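Local structure of putative Lipoprotein (Clostridium perfringens, 5J7R) at residues 79-84 with 95-100. The protein is of unknown function but, as a putative lipoprotein with a sporulation and spore germination domain, may act at the cell envelope. Sequence-based numbering, arbitrary orientation.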
# COMPACT_ATOMS: atom_id res chain seq x y z
N LYS A 79 -15.78 -18.95 9.38
CA LYS A 79 -14.58 -18.53 10.10
C LYS A 79 -13.34 -19.37 9.77
O LYS A 79 -12.23 -18.84 9.71
CB LYS A 79 -14.84 -18.45 11.60
CG LYS A 79 -13.66 -17.83 12.36
CD LYS A 79 -14.11 -16.94 13.52
CE LYS A 79 -12.97 -16.52 14.42
NZ LYS A 79 -13.44 -15.76 15.61
N ASP A 80 -13.55 -20.67 9.54
CA ASP A 80 -12.44 -21.58 9.20
C ASP A 80 -11.95 -21.43 7.74
O ASP A 80 -10.97 -22.08 7.35
CB ASP A 80 -12.75 -23.05 9.54
CG ASP A 80 -14.01 -23.58 8.87
OD1 ASP A 80 -14.71 -22.82 8.17
OD2 ASP A 80 -14.32 -24.77 9.08
N THR A 81 -12.62 -20.59 6.94
CA THR A 81 -12.21 -20.34 5.55
C THR A 81 -10.80 -19.79 5.53
O THR A 81 -10.40 -19.04 6.42
CB THR A 81 -13.14 -19.32 4.84
OG1 THR A 81 -14.49 -19.79 4.87
CG2 THR A 81 -12.72 -19.10 3.38
N LYS A 82 -10.05 -20.16 4.51
CA LYS A 82 -8.69 -19.72 4.37
C LYS A 82 -8.46 -19.17 3.00
O LYS A 82 -8.92 -19.74 2.02
CB LYS A 82 -7.76 -20.91 4.58
CG LYS A 82 -7.87 -21.53 5.99
CD LYS A 82 -6.90 -22.68 6.14
CE LYS A 82 -7.17 -23.54 7.36
NZ LYS A 82 -6.11 -24.56 7.59
N LEU A 83 -7.75 -18.04 2.93
CA LEU A 83 -7.44 -17.42 1.66
C LEU A 83 -6.17 -18.10 1.10
O LEU A 83 -5.09 -17.95 1.65
CB LEU A 83 -7.22 -15.92 1.85
CG LEU A 83 -6.89 -15.12 0.59
CD1 LEU A 83 -7.97 -15.22 -0.45
CD2 LEU A 83 -6.69 -13.68 0.98
N LEU A 84 -6.32 -18.86 0.02
CA LEU A 84 -5.18 -19.55 -0.59
C LEU A 84 -4.32 -18.59 -1.37
O LEU A 84 -3.09 -18.64 -1.29
CB LEU A 84 -5.67 -20.70 -1.48
CG LEU A 84 -6.46 -21.80 -0.76
CD1 LEU A 84 -6.97 -22.81 -1.78
CD2 LEU A 84 -5.63 -22.49 0.31
N ILE A 95 -10.10 -14.37 -6.38
CA ILE A 95 -10.11 -14.68 -4.97
C ILE A 95 -10.17 -16.19 -4.83
O ILE A 95 -11.22 -16.80 -5.02
CB ILE A 95 -11.31 -14.02 -4.27
CG1 ILE A 95 -11.31 -12.52 -4.56
CG2 ILE A 95 -11.28 -14.31 -2.77
CD1 ILE A 95 -12.54 -11.78 -4.08
N ASN A 96 -9.04 -16.78 -4.47
CA ASN A 96 -8.92 -18.21 -4.33
C ASN A 96 -9.07 -18.64 -2.87
O ASN A 96 -8.19 -18.40 -2.06
CB ASN A 96 -7.56 -18.64 -4.88
CG ASN A 96 -7.39 -20.13 -4.90
OD1 ASN A 96 -8.37 -20.89 -4.90
ND2 ASN A 96 -6.14 -20.57 -4.96
N LEU A 97 -10.18 -19.31 -2.58
CA LEU A 97 -10.51 -19.75 -1.22
C LEU A 97 -10.35 -21.25 -1.06
O LEU A 97 -10.21 -21.97 -2.04
CB LEU A 97 -11.95 -19.36 -0.88
CG LEU A 97 -12.31 -17.87 -1.05
CD1 LEU A 97 -13.79 -17.65 -0.85
CD2 LEU A 97 -11.49 -16.97 -0.12
N SER A 98 -10.35 -21.71 0.19
CA SER A 98 -10.24 -23.13 0.49
C SER A 98 -11.63 -23.77 0.44
O SER A 98 -12.65 -23.07 0.30
CB SER A 98 -9.64 -23.33 1.88
OG SER A 98 -10.45 -22.75 2.89
N LYS A 99 -11.67 -25.09 0.57
CA LYS A 99 -12.93 -25.87 0.55
C LYS A 99 -13.93 -25.46 1.65
O LYS A 99 -15.14 -25.59 1.47
CB LYS A 99 -12.58 -27.36 0.68
CG LYS A 99 -13.74 -28.34 0.70
CD LYS A 99 -13.23 -29.75 1.00
CE LYS A 99 -14.30 -30.84 0.91
NZ LYS A 99 -13.70 -32.21 0.92
N GLU A 100 -13.44 -24.95 2.79
CA GLU A 100 -14.30 -24.53 3.91
C GLU A 100 -15.31 -23.44 3.53
O GLU A 100 -16.32 -23.28 4.20
CB GLU A 100 -13.48 -24.06 5.12
CG GLU A 100 -12.71 -25.16 5.87
CD GLU A 100 -11.56 -25.78 5.10
OE1 GLU A 100 -11.19 -26.91 5.44
OE2 GLU A 100 -11.03 -25.15 4.15
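Ser98 meets Lys82 through both backbone and side chain, at the open end of the antiparallel hairpin formed by strands 83-89 and 92-97. Followed outward, Ser98 CB lies 3.7 Å from Lys82 O and also touches Lys82 CB. OG sits between its own backbone N and carbonyl carbon (chi1 61°), which brings it 3.1 Å from Lys82 N, whose N-H it accepts at 147°. OG in turn donates to Glu100 OE2 at 2.8 Å, on the anti lone pair of that oxygen. The same serine's backbone N gives Lys82 O a weak bond, bent to 132°.

One step into the hairpin, Leu83 and Leu97 form a non-hydrogen-bonded pair. Their side chains share a face and cross obliquely, with Leu83 CD1 3.9 Å from Leu97 CD2; CD1 also reaches Ile95 CG2, and helix 51-65 packs on Leu83 and Ile95 through Ile60. The backbone bond from Leu84 N to Asn96 O, 2.8 Å long, continues the pairing. Beside it, Leu84 CB rests against Asn96 ND2, which bonds Ser85 OG, while OD1 accepts from Asn136 N. Leu84 CD1 comes closest to Leu97 O, while still lying near the Asn96 amide.

Beyond Ser98, away from the strands, Asp80 and Glu100 cross at about a right angle, but the aspartate carboxylate meets the methylenes CB and CG of Glu100, OD1 lying 3.5 Å from CB. The two acids do not pair: Asp80 OD2 and Glu100 OE1 are 5.3 Å apart.

Where regular strand pairing gives out, a serine hydroxyl thus takes over as acceptor for a backbone N-H. Since that hydroxyl commits its proton to Glu100, the relay is consistent with an ionised glutamate, which the Lys82 amine would probably favour and the neighbouring Asp80 oppose; a negative charge there would probably polarise OG and strengthen it as an acceptor for Lys82 N.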